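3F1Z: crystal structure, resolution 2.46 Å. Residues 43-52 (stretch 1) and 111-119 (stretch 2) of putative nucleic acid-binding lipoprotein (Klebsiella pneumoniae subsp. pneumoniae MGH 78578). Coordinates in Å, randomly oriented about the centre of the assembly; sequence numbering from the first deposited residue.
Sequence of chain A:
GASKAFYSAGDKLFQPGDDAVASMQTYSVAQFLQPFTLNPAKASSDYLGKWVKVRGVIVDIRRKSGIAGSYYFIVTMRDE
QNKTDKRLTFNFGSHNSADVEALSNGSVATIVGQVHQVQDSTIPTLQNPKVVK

Stretch 1 43-52: ASSDYLGKWV
Stretch 2 111-119: IVGQVHQVQ

Residues 43-52 leave a helix, pass through a tight turn and enter a strand that pairs antiparallel with stretch 2 through Trp 51 with Gln 114 and Val 52 with Gly 113; together the two stretches bury 705 Å². In the register, Ser 44 CA lies 5.9 Å from Val 118 CA. Gly 49 CA lies 5.4 Å from Val 115 CA. Trp 51 CA lies 4.4 Å from Gln 114 CA. Ala 43 makes no contact across, but its O accepts a hydrogen bond from Tyr 47 N (Ala 43 O to Tyr 47 N 3.0 Å). Ser 44 (phi/psi -63/-39, chi1 t) points toward stretch 2 and uses its small hydroxyl twice: OG donates to Gln 117 OE1 (2.7 Å) and accepts from Val 118 N (3.3 Å). Gln 117 reaches it with chi1 t and chi2 p. Ser 45 and Asp 46 lie on the exposed side of the helix.

Tyr 47 (-91/-6, chi1 m) begins a type II turn closed by Lys 50 N to Tyr 47 O (2.8 Å). Its CB packs on Val 115 CG2 (3.8 Å), while the ring leads away and its OH is hydrogen-bonded elsewhere in the structure. Val 115 (chi1 t), buried and directed toward stretch 1, fills this space with a compact apolar side chain. Leu 48 (-51/120, chi1 t, chi2 p) starts away, but its end comes back to lay CD1 3.6 Å from Gln 117 N. Gly 49 adopts 85/-6, where a CB would be jammed against the preceding carbonyl O, so glycine suits the turn. Its N donates to Val 115 O (2.8 Å) and its O accepts Gln 114 NE2 (3.0 Å). Gln 114 is extended (chi1 t, chi2 t, chi3 36°), and its OE1 accepts His 116 NE2 (3.1 Å), so both ends of the amide are engaged.

The CA-to-CB bond of Lys 50 (-91/158) points away from stretch 2 and the residue is exposed, while its O accepts Val 115 N (2.9 Å) and lies 3.4 Å from Gln 114 CA in a CA-H...O contact. Trp 51 (-106/138, chi1 m, chi2 87°) forms a non-hydrogen-bonded pair with Gln 114, their side chains on the same sheet face. Gln 114 CB sits over the six-membered ring of Trp 51, 3.6 Å from its centroid and 8° off the normal; the broad indole covers the aliphatic part of the glutamine. Trp 51 CE3 also meets Val 112 CG1 at 3.8 Å.

Val 52 (-129/150, chi1 m) turns to the other face and forms the hydrogen-bonded pair with Gly 113 (-152/166): Val 52 N to Gly 113 O is 2.8 Å, and Gly 113 N to Val 52 O is 2.9 Å. Its buried, beta-branched side chain suits this extended backbone.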

# COMPACT_ATOMS: atom_id res chain seq x y z
N ALA A 43 -9.91 12.54 -3.30
CA ALA A 43 -9.75 11.17 -2.83
C ALA A 43 -8.90 11.13 -1.58
O ALA A 43 -9.19 10.40 -0.64
CB ALA A 43 -9.13 10.28 -3.91
N SER A 44 -7.84 11.91 -1.57
CA SER A 44 -6.96 11.96 -0.44
C SER A 44 -7.72 12.47 0.77
O SER A 44 -7.55 12.02 1.89
CB SER A 44 -5.80 12.89 -0.75
OG SER A 44 -5.03 13.06 0.41
N SER A 45 -8.57 13.42 0.55
CA SER A 45 -9.34 13.95 1.64
C SER A 45 -10.42 12.95 2.17
O SER A 45 -10.61 12.83 3.39
CB SER A 45 -9.95 15.25 1.16
OG SER A 45 -10.73 15.78 2.16
N ASP A 46 -11.09 12.23 1.26
CA ASP A 46 -12.11 11.27 1.64
C ASP A 46 -11.51 10.09 2.38
O ASP A 46 -12.13 9.57 3.28
CB ASP A 46 -12.89 10.75 0.42
CG ASP A 46 -13.79 11.80 -0.20
OD1 ASP A 46 -14.09 12.84 0.43
OD2 ASP A 46 -14.24 11.60 -1.35
N TYR A 47 -10.31 9.66 1.99
CA TYR A 47 -9.63 8.51 2.61
C TYR A 47 -8.69 8.84 3.78
O TYR A 47 -8.15 7.91 4.39
CB TYR A 47 -8.79 7.76 1.55
CG TYR A 47 -9.57 6.77 0.71
CD1 TYR A 47 -9.88 5.53 1.20
CD2 TYR A 47 -9.99 7.08 -0.58
CE1 TYR A 47 -10.62 4.62 0.47
CE2 TYR A 47 -10.72 6.17 -1.33
CZ TYR A 47 -11.03 4.92 -0.78
OH TYR A 47 -11.74 3.96 -1.50
N LEU A 48 -8.48 10.12 4.07
CA LEU A 48 -7.49 10.53 5.09
C LEU A 48 -7.65 9.81 6.43
O LEU A 48 -8.65 9.92 7.06
CB LEU A 48 -7.54 12.05 5.33
CG LEU A 48 -6.42 12.61 6.24
CD1 LEU A 48 -5.03 12.26 5.68
CD2 LEU A 48 -6.55 14.10 6.54
N GLY A 49 -6.63 9.10 6.87
CA GLY A 49 -6.72 8.35 8.11
C GLY A 49 -7.35 6.95 8.01
O GLY A 49 -7.34 6.22 8.98
N LYS A 50 -7.87 6.56 6.85
CA LYS A 50 -8.55 5.29 6.72
C LYS A 50 -7.61 4.17 6.30
O LYS A 50 -6.55 4.39 5.71
CB LYS A 50 -9.68 5.41 5.71
CG LYS A 50 -10.66 6.52 6.07
CD LYS A 50 -11.99 6.37 5.34
CE LYS A 50 -12.95 7.55 5.62
NZ LYS A 50 -12.85 7.97 7.04
N TRP A 51 -8.03 2.95 6.59
CA TRP A 51 -7.24 1.79 6.27
C TRP A 51 -7.87 1.10 5.11
O TRP A 51 -9.07 0.98 5.06
CB TRP A 51 -7.20 0.85 7.47
CG TRP A 51 -6.49 1.43 8.67
CD1 TRP A 51 -7.05 2.22 9.65
CD2 TRP A 51 -5.12 1.26 9.02
NE1 TRP A 51 -6.10 2.54 10.60
CE2 TRP A 51 -4.90 1.97 10.23
CE3 TRP A 51 -4.04 0.60 8.43
CZ2 TRP A 51 -3.65 2.04 10.86
CZ3 TRP A 51 -2.79 0.66 9.04
CH2 TRP A 51 -2.61 1.37 10.26
N VAL A 52 -7.07 0.64 4.16
CA VAL A 52 -7.58 -0.10 3.04
C VAL A 52 -6.79 -1.40 2.90
O VAL A 52 -5.63 -1.45 3.26
CB VAL A 52 -7.56 0.74 1.76
CG1 VAL A 52 -8.55 1.96 1.90
CG2 VAL A 52 -6.16 1.16 1.41
N ILE A 111 -2.22 -6.49 1.22
CA ILE A 111 -1.64 -5.65 2.25
C ILE A 111 -2.63 -4.60 2.71
O ILE A 111 -3.33 -3.98 1.91
CB ILE A 111 -0.39 -4.96 1.68
CG1 ILE A 111 0.56 -6.02 1.08
CG2 ILE A 111 0.32 -4.10 2.74
CD1 ILE A 111 1.87 -5.48 0.52
N VAL A 112 -2.73 -4.44 4.03
CA VAL A 112 -3.55 -3.41 4.65
C VAL A 112 -2.63 -2.24 4.90
O VAL A 112 -1.51 -2.44 5.36
CB VAL A 112 -4.11 -3.86 5.98
CG1 VAL A 112 -4.96 -2.68 6.66
CG2 VAL A 112 -4.98 -4.97 5.76
N GLY A 113 -3.09 -1.03 4.61
CA GLY A 113 -2.27 0.15 4.83
C GLY A 113 -3.16 1.32 5.10
O GLY A 113 -4.38 1.24 4.82
N GLN A 114 -2.56 2.41 5.59
CA GLN A 114 -3.29 3.62 5.97
C GLN A 114 -3.01 4.78 5.05
O GLN A 114 -1.87 5.01 4.66
CB GLN A 114 -2.95 4.01 7.39
CG GLN A 114 -3.84 5.10 7.94
CD GLN A 114 -3.55 5.45 9.38
OE1 GLN A 114 -2.39 5.42 9.81
NE2 GLN A 114 -4.58 5.80 10.13
N VAL A 115 -4.06 5.52 4.68
CA VAL A 115 -3.90 6.69 3.81
C VAL A 115 -3.57 7.91 4.64
O VAL A 115 -4.29 8.28 5.57
CB VAL A 115 -5.17 7.00 2.99
CG1 VAL A 115 -4.94 8.23 2.11
CG2 VAL A 115 -5.57 5.80 2.12
N HIS A 116 -2.41 8.47 4.34
CA HIS A 116 -1.94 9.72 4.92
C HIS A 116 -2.09 10.73 3.80
O HIS A 116 -2.47 10.37 2.68
CB HIS A 116 -0.49 9.57 5.37
CG HIS A 116 -0.34 8.78 6.64
ND1 HIS A 116 0.82 8.75 7.37
CD2 HIS A 116 -1.24 8.02 7.31
CE1 HIS A 116 0.66 7.96 8.42
NE2 HIS A 116 -0.59 7.53 8.43
N GLN A 117 -1.82 11.99 4.09
CA GLN A 117 -2.03 13.03 3.08
C GLN A 117 -1.17 12.77 1.82
O GLN A 117 -0.00 12.41 1.92
CB GLN A 117 -1.77 14.43 3.67
CG GLN A 117 -2.36 15.57 2.80
CD GLN A 117 -3.91 15.70 2.86
OE1 GLN A 117 -4.64 15.27 1.95
NE2 GLN A 117 -4.39 16.29 3.95
N VAL A 118 -1.78 12.91 0.65
CA VAL A 118 -1.10 12.75 -0.63
C VAL A 118 -0.71 14.12 -1.21
O VAL A 118 -1.57 14.89 -1.61
CB VAL A 118 -2.01 12.03 -1.60
CG1 VAL A 118 -1.33 11.79 -2.98
CG2 VAL A 118 -2.47 10.71 -0.97
N GLN A 119 0.58 14.43 -1.21
CA GLN A 119 1.12 15.67 -1.78
C GLN A 119 2.25 15.37 -2.75
O GLN A 119 2.95 14.43 -2.59
CB GLN A 119 1.68 16.63 -0.71
CG GLN A 119 0.69 16.90 0.43
CD GLN A 119 0.89 18.23 1.17
OE1 GLN A 119 -0.08 18.88 1.54
NE2 GLN A 119 2.13 18.65 1.34